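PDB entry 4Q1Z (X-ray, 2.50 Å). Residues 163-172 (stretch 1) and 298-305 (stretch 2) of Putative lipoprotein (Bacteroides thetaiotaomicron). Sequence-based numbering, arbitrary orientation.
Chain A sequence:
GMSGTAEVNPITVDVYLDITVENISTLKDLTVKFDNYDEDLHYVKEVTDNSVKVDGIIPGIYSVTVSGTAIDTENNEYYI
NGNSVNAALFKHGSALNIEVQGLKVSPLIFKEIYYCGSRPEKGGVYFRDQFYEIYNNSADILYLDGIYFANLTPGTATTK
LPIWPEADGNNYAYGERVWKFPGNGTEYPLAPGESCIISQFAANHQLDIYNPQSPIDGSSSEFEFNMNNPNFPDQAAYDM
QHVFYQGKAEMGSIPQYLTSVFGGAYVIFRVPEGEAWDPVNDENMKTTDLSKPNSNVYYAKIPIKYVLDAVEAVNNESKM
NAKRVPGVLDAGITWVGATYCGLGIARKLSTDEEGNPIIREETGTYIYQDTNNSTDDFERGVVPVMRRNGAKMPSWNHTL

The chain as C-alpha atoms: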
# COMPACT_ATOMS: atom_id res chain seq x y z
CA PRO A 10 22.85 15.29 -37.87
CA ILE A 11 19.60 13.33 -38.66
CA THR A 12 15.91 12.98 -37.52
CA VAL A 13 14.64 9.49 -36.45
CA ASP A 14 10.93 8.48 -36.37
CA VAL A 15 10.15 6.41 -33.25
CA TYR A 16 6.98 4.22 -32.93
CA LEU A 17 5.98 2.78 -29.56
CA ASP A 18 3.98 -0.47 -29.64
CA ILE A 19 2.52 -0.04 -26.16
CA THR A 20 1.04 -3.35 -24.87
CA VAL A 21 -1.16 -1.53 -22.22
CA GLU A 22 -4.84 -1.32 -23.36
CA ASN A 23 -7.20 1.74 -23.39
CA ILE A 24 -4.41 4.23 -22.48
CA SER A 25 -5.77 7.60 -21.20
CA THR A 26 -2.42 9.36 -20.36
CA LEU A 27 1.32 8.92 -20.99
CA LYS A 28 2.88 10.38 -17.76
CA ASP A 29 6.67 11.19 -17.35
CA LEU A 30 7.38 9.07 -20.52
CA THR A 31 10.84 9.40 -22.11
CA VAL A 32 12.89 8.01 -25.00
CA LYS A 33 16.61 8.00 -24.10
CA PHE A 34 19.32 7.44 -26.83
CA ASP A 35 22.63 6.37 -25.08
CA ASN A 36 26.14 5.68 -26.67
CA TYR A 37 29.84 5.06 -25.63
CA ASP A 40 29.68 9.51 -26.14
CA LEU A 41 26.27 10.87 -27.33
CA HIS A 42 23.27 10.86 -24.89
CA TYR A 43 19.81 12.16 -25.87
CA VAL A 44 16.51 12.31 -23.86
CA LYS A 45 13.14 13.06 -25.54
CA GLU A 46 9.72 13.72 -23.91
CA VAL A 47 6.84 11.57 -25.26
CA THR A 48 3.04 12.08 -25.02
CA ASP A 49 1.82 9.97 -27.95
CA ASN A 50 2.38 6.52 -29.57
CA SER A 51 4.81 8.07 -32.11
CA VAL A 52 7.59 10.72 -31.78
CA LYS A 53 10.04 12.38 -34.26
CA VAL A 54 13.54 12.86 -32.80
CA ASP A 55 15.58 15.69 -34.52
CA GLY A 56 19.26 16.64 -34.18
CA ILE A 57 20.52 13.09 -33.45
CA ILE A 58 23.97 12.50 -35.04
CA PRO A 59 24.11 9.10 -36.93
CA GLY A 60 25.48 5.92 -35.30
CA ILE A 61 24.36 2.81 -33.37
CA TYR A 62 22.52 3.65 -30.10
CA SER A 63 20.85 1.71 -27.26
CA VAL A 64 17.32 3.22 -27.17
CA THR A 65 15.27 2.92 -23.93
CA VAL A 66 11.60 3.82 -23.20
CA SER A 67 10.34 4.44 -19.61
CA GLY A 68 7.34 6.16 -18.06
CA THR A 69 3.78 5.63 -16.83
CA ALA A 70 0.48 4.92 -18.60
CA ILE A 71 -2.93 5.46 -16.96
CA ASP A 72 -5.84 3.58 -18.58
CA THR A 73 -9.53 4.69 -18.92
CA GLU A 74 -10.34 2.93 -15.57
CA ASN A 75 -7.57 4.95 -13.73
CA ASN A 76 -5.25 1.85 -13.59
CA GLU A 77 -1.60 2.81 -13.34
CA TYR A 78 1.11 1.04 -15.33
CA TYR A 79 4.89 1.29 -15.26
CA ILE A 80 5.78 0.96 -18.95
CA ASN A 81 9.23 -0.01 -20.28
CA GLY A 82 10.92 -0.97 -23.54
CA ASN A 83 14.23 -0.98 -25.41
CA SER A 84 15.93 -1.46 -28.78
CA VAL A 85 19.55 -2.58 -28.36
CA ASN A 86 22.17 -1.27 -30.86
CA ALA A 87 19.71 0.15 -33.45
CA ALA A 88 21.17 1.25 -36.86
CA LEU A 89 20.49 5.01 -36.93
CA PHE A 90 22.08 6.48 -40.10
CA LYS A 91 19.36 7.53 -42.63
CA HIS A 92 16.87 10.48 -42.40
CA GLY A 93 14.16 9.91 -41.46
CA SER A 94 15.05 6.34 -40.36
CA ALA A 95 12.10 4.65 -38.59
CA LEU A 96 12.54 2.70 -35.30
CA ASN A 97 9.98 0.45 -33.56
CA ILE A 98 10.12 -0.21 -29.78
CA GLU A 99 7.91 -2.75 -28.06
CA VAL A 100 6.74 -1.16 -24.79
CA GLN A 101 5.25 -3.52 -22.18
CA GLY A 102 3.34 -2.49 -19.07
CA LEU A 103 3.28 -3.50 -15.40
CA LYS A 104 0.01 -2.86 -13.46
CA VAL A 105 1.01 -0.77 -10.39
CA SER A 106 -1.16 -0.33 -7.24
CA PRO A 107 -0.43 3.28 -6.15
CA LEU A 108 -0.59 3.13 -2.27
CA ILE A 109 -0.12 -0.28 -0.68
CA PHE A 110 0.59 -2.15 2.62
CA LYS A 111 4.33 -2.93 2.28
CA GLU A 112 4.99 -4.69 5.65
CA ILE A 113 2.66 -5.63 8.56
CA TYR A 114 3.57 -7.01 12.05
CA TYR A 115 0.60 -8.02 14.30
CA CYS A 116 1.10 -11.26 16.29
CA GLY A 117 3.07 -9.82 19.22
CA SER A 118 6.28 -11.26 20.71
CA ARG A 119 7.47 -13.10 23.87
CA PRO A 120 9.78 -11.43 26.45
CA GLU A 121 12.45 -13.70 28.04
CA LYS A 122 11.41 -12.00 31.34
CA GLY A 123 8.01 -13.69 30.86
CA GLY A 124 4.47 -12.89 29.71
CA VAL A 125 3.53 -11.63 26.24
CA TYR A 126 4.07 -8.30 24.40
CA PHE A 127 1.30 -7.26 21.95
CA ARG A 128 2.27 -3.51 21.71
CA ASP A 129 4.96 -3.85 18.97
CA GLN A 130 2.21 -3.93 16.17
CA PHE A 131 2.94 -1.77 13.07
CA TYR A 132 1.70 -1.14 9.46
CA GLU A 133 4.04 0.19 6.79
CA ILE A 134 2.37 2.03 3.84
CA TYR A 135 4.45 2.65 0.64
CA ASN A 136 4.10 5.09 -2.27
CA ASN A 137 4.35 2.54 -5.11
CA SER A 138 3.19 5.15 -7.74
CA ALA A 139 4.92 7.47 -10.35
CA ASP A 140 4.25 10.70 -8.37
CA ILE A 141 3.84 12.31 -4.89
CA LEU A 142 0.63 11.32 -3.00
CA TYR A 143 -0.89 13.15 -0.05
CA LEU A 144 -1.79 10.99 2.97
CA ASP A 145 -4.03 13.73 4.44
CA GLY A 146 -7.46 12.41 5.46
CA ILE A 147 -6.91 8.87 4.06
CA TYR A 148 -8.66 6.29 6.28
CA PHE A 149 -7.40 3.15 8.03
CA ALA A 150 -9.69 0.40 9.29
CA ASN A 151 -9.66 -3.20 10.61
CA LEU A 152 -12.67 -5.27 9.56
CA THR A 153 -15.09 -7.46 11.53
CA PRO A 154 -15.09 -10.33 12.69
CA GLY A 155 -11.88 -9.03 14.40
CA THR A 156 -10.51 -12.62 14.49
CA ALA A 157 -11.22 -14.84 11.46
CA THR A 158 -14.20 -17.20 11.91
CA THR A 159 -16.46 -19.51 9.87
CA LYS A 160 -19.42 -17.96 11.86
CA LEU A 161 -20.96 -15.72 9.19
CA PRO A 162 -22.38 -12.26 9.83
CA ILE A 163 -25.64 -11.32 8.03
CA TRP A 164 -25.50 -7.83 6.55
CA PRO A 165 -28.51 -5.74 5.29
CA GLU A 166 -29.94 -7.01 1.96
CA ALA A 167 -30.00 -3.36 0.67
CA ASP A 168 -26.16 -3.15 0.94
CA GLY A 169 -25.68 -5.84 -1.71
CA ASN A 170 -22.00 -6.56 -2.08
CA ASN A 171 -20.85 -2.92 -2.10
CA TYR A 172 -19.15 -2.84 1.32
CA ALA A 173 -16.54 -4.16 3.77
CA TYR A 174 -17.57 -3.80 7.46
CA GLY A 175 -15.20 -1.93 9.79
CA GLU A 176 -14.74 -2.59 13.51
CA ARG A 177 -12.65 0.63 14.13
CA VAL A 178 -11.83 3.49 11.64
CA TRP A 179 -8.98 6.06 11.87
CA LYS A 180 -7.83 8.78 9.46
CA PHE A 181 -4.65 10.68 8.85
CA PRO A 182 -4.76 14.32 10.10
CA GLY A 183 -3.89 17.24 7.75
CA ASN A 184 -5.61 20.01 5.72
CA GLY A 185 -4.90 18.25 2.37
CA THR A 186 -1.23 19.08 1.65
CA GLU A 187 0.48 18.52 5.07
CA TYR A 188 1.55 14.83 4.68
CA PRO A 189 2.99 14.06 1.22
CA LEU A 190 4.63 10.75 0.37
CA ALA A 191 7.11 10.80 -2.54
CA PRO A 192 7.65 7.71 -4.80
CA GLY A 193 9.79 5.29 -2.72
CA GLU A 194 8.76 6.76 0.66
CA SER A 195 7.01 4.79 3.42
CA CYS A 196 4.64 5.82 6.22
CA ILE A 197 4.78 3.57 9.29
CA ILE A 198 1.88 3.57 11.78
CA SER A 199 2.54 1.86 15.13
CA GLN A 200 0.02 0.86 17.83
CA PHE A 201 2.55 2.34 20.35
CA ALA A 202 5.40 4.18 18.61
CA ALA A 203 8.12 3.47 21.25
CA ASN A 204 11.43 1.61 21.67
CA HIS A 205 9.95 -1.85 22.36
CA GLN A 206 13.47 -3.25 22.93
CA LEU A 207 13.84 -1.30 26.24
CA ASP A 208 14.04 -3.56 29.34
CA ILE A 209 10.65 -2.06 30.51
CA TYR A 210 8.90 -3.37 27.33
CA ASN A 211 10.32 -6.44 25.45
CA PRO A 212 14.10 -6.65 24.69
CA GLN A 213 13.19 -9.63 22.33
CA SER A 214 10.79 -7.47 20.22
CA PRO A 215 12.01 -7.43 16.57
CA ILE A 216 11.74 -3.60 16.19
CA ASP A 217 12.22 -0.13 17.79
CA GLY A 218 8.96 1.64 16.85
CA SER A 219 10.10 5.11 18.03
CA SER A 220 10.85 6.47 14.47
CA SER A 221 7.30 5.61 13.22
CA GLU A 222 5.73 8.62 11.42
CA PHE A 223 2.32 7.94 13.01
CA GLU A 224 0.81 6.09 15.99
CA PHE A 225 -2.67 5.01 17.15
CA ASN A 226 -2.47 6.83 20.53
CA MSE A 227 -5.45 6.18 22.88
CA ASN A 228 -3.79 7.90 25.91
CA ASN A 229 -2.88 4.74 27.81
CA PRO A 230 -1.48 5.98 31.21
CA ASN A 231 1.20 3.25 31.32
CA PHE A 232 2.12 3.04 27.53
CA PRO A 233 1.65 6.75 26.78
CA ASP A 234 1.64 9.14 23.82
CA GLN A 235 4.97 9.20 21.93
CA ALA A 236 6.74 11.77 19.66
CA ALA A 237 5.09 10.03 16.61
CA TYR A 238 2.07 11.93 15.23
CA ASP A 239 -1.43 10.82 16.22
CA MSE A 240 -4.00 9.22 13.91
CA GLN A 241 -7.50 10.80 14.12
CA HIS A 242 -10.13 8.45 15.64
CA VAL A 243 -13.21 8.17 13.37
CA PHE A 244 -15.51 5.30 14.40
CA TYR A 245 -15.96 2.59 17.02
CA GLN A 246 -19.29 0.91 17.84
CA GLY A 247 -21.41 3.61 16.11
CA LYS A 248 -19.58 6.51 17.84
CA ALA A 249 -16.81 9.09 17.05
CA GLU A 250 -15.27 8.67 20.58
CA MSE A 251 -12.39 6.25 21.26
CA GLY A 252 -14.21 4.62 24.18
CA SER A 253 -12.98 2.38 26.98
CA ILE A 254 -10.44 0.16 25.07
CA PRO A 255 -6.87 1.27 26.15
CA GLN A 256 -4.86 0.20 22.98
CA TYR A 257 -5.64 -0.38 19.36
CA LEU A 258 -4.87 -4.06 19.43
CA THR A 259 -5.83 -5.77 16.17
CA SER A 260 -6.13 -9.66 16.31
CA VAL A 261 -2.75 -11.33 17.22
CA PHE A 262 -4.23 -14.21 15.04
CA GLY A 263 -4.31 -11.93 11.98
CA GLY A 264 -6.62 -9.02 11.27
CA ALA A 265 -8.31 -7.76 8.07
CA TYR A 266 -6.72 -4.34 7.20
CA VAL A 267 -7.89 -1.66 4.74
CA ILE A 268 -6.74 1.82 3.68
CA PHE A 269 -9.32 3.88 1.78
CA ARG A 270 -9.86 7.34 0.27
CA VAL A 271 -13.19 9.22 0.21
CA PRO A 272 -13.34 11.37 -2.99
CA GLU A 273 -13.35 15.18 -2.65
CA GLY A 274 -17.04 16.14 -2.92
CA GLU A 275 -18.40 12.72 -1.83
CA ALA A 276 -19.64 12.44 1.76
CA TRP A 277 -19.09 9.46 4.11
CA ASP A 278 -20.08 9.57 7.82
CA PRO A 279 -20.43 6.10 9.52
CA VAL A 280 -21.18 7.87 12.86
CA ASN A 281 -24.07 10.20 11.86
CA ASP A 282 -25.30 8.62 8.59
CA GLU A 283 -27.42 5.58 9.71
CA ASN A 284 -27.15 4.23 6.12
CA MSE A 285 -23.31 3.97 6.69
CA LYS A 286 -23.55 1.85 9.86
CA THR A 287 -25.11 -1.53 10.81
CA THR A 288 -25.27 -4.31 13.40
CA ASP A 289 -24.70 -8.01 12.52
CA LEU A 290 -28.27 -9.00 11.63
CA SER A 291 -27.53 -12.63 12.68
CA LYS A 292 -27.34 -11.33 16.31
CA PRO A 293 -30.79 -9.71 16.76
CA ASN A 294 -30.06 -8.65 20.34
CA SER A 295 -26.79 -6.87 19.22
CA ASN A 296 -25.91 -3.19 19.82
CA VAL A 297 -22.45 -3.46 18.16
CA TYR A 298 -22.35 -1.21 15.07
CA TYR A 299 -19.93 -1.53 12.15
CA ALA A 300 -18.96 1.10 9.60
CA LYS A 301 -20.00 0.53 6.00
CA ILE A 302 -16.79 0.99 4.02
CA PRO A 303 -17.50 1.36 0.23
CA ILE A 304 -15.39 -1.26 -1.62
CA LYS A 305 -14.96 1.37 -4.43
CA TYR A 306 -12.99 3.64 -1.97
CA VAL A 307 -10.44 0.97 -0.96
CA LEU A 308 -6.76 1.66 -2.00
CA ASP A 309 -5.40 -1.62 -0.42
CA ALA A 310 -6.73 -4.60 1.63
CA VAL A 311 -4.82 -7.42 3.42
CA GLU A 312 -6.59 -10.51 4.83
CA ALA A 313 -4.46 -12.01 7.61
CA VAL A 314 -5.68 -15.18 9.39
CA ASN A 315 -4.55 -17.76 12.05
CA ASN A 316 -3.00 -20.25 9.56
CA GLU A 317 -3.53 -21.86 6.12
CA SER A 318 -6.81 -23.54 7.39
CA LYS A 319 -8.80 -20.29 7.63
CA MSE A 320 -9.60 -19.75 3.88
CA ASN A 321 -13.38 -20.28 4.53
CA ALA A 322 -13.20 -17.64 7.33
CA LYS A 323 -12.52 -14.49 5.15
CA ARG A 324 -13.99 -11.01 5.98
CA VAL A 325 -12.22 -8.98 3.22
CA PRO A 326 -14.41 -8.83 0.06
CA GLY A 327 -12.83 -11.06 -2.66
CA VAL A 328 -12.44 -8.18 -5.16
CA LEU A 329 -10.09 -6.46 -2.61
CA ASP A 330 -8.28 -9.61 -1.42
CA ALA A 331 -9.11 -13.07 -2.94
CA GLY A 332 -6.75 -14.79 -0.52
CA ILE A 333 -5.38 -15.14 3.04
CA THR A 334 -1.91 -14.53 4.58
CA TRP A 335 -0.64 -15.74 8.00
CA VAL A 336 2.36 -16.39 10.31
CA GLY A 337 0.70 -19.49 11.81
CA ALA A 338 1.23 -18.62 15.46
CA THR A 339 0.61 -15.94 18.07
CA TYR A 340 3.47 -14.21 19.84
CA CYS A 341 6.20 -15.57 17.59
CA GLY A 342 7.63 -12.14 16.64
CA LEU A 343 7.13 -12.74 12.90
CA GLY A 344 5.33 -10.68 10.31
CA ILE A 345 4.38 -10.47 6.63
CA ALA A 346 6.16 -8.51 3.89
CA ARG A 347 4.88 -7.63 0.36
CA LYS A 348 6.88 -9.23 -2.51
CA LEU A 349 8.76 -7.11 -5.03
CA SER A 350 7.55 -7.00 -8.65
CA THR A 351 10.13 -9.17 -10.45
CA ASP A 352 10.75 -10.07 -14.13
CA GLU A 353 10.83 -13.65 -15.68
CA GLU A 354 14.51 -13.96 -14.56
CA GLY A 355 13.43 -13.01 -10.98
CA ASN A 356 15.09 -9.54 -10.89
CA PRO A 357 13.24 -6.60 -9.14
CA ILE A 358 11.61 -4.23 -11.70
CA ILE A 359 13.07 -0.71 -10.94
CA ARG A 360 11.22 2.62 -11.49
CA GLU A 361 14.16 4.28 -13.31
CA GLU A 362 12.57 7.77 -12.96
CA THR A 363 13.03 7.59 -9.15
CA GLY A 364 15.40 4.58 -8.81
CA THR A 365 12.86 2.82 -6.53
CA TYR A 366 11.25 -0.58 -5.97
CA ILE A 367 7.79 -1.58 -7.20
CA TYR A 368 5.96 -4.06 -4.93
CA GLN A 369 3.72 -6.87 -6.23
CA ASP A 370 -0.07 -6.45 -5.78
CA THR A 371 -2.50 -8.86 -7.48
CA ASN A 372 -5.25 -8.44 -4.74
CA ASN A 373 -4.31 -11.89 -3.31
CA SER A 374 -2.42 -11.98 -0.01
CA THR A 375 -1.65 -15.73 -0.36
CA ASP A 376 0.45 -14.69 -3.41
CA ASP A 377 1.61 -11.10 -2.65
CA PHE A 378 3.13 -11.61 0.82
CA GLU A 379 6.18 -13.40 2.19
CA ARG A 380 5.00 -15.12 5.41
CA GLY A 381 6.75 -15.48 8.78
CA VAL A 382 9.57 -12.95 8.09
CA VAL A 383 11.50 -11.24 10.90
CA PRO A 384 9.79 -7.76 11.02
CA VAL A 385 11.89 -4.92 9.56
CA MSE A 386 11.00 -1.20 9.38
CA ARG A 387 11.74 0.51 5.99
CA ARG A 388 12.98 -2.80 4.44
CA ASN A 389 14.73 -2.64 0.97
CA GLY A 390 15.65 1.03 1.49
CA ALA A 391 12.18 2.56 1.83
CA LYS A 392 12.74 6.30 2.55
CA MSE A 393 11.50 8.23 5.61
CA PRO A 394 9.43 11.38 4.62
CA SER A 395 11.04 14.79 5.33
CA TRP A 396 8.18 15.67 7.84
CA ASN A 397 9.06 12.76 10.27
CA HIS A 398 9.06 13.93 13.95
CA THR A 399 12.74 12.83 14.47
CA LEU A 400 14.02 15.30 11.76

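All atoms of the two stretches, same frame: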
# COMPACT_ATOMS: atom_id res chain seq x y z
N ILE A 163 -24.60 -11.60 9.02
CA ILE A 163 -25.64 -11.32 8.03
C ILE A 163 -25.73 -9.81 7.97
O ILE A 163 -25.93 -9.15 9.00
CB ILE A 163 -27.01 -12.01 8.30
CG1 ILE A 163 -26.86 -13.55 8.40
CG2 ILE A 163 -28.02 -11.65 7.19
CD1 ILE A 163 -27.99 -14.26 9.14
N TRP A 164 -25.49 -9.26 6.78
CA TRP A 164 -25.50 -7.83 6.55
C TRP A 164 -26.80 -7.41 5.86
O TRP A 164 -27.49 -8.28 5.29
CB TRP A 164 -24.25 -7.43 5.75
CG TRP A 164 -22.95 -7.77 6.44
CD1 TRP A 164 -21.97 -8.59 5.96
CD2 TRP A 164 -22.52 -7.33 7.74
NE1 TRP A 164 -20.93 -8.65 6.86
CE2 TRP A 164 -21.24 -7.90 7.96
CE3 TRP A 164 -23.09 -6.54 8.74
CZ2 TRP A 164 -20.50 -7.64 9.13
CZ3 TRP A 164 -22.37 -6.31 9.91
CH2 TRP A 164 -21.09 -6.86 10.09
N PRO A 165 -27.23 -6.11 5.93
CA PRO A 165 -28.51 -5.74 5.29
C PRO A 165 -28.54 -6.10 3.80
O PRO A 165 -27.52 -5.99 3.10
CB PRO A 165 -28.61 -4.22 5.52
CG PRO A 165 -27.73 -3.95 6.67
CD PRO A 165 -26.60 -4.94 6.57
N GLU A 166 -29.70 -6.59 3.34
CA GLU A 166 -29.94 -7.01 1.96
C GLU A 166 -29.69 -5.84 1.00
O GLU A 166 -29.05 -6.02 -0.04
CB GLU A 166 -31.37 -7.55 1.82
N ALA A 167 -30.13 -4.63 1.41
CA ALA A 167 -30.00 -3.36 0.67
C ALA A 167 -28.55 -2.98 0.34
O ALA A 167 -28.31 -2.24 -0.62
CB ALA A 167 -30.65 -2.24 1.46
N ASP A 168 -27.58 -3.45 1.14
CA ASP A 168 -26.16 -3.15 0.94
C ASP A 168 -25.56 -3.84 -0.27
O ASP A 168 -24.57 -3.36 -0.82
CB ASP A 168 -25.36 -3.58 2.17
CG ASP A 168 -25.45 -2.71 3.40
OD1 ASP A 168 -26.30 -1.78 3.42
OD2 ASP A 168 -24.69 -2.96 4.34
N GLY A 169 -26.14 -4.99 -0.63
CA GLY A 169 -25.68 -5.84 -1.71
C GLY A 169 -24.28 -6.33 -1.40
O GLY A 169 -24.02 -6.83 -0.30
N ASN A 170 -23.37 -6.15 -2.34
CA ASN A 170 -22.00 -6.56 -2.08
C ASN A 170 -21.09 -5.36 -2.34
O ASN A 170 -20.02 -5.49 -2.93
CB ASN A 170 -21.66 -7.81 -2.91
CG ASN A 170 -21.94 -9.10 -2.16
OD1 ASN A 170 -23.08 -9.56 -2.06
ND2 ASN A 170 -20.89 -9.68 -1.57
N ASN A 171 -21.53 -4.18 -1.86
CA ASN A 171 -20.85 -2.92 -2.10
C ASN A 171 -19.92 -2.50 -0.99
O ASN A 171 -19.21 -1.49 -1.16
CB ASN A 171 -21.89 -1.83 -2.32
CG ASN A 171 -22.67 -2.03 -3.59
OD1 ASN A 171 -23.89 -2.17 -3.58
ND2 ASN A 171 -21.97 -2.08 -4.71
N TYR A 172 -19.92 -3.24 0.15
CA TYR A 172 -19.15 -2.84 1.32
C TYR A 172 -18.39 -3.95 2.05
O TYR A 172 -18.77 -5.13 2.02
CB TYR A 172 -20.08 -2.21 2.38
CG TYR A 172 -21.03 -1.14 1.89
CD1 TYR A 172 -20.65 0.19 1.84
CD2 TYR A 172 -22.35 -1.45 1.56
CE1 TYR A 172 -21.52 1.19 1.40
CE2 TYR A 172 -23.23 -0.47 1.10
CZ TYR A 172 -22.82 0.85 1.04
OH TYR A 172 -23.70 1.83 0.65
N TYR A 298 -22.24 -1.88 16.34
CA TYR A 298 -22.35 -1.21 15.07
C TYR A 298 -21.02 -1.22 14.37
O TYR A 298 -19.96 -1.04 15.00
CB TYR A 298 -22.86 0.23 15.24
CG TYR A 298 -24.36 0.29 15.43
CD1 TYR A 298 -25.22 0.33 14.34
CD2 TYR A 298 -24.93 0.26 16.70
CE1 TYR A 298 -26.61 0.33 14.50
CE2 TYR A 298 -26.31 0.26 16.88
CZ TYR A 298 -27.15 0.30 15.78
OH TYR A 298 -28.53 0.31 15.94
N TYR A 299 -21.08 -1.46 13.04
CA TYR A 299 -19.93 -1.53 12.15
C TYR A 299 -20.05 -0.48 11.09
O TYR A 299 -21.17 -0.06 10.77
CB TYR A 299 -19.81 -2.94 11.58
CG TYR A 299 -19.60 -3.96 12.68
CD1 TYR A 299 -18.46 -3.93 13.49
CD2 TYR A 299 -20.59 -4.89 12.98
CE1 TYR A 299 -18.30 -4.83 14.53
CE2 TYR A 299 -20.42 -5.82 14.01
CZ TYR A 299 -19.26 -5.79 14.77
OH TYR A 299 -19.07 -6.70 15.77
N ALA A 300 -18.92 0.03 10.61
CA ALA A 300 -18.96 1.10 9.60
C ALA A 300 -18.97 0.50 8.24
O ALA A 300 -18.21 -0.43 7.96
CB ALA A 300 -17.76 2.02 9.75
N LYS A 301 -19.87 0.99 7.38
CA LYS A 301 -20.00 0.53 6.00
C LYS A 301 -18.95 1.22 5.17
O LYS A 301 -19.05 2.41 4.90
CB LYS A 301 -21.42 0.75 5.45
CG LYS A 301 -22.44 -0.22 6.03
CD LYS A 301 -23.78 0.03 5.38
CE LYS A 301 -24.92 -0.34 6.31
NZ LYS A 301 -26.25 -0.07 5.70
N ILE A 302 -17.90 0.47 4.82
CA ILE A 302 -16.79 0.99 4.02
C ILE A 302 -17.05 0.65 2.54
O ILE A 302 -16.99 -0.52 2.18
CB ILE A 302 -15.44 0.42 4.53
CG1 ILE A 302 -15.16 0.90 6.00
CG2 ILE A 302 -14.27 0.75 3.58
CD1 ILE A 302 -14.24 0.02 6.77
N PRO A 303 -17.32 1.66 1.66
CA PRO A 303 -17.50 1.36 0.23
C PRO A 303 -16.25 0.73 -0.37
O PRO A 303 -15.14 1.30 -0.31
CB PRO A 303 -17.82 2.73 -0.37
CG PRO A 303 -18.40 3.51 0.78
CD PRO A 303 -17.48 3.10 1.90
N ILE A 304 -16.42 -0.47 -0.93
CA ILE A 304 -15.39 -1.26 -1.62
C ILE A 304 -14.69 -0.40 -2.72
O ILE A 304 -13.48 -0.52 -2.93
CB ILE A 304 -16.06 -2.55 -2.19
CG1 ILE A 304 -16.14 -3.64 -1.10
CG2 ILE A 304 -15.40 -3.07 -3.46
CD1 ILE A 304 -17.20 -4.76 -1.39
N LYS A 305 -15.45 0.50 -3.37
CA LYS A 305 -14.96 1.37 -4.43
C LYS A 305 -13.95 2.44 -3.91
O LYS A 305 -13.25 3.05 -4.72
CB LYS A 305 -16.14 2.04 -5.18
CG LYS A 305 -17.03 2.96 -4.34
CD LYS A 305 -17.88 3.89 -5.21
CE LYS A 305 -18.92 4.64 -4.42
NZ LYS A 305 -19.67 5.63 -5.25
O HOH W 1 -18.60 0.21 -3.23

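The two stretches, at least 129 residues apart in sequence where they touch, bury 456 Å² between them, and Tyr-172, Lys-301 and Ile-304 account for the largest shares. Polar anchoring comes first from a salt bridge: Lys-301 NZ donates to Asp-168 OD1 at 2.9 Å. Both CA-to-CB bonds point toward the opposing stretch. Lys-301 leaves its strand with chi1 at -74° (m) and then runs t, t, t, so the extended chain carries the ammonium group out to the carboxylate, which Asp-168 presents with chi1 at -76° (m). Asp-168 is itself held in a short 3-10 segment, where its N bonds to Pro-165 O at 3.2 Å. A buried acid is well served by this charged partner.

The same lysine also works through its aliphatic part. Its CB lies 4.1 Å from the centroid of the Tyr-172 ring and 25° off the ring normal, a CH-pi contact over one face. Tyr-172, with chi1 at -49° (m) and chi2 at -88°, meanwhile brings CE1 to 3.9 Å from Pro-303 CG.

Tyr-172 and Pro-303 form an antiparallel, non-hydrogen-bonded bridge pair, CA to CA 4.6 Å, a position that makes no demand on the amide hydrogen proline lacks. The backbone bond falls next door: Ile-304 N donates to Asn-171 O at 3.0 Å with a nearly linear angle of 168°. Asn-171 O also accepts from water 1 at 2.7 Å, and that water accepts from Lys-305 N at 3.2 Å, extending the link. Ile-304, m then t, reaches with CD1 to 3.5 Å from Tyr-172 N, covering the backbone there.

At the other end, Trp-164 CB points sideways, but chi1 at -60° (m) and chi2 at 120° bring CH2 to 3.5 Å from Tyr-299 CD2. The ring planes meet at 86°, with centroids 5.8 Å apart, an oblique apolar contact.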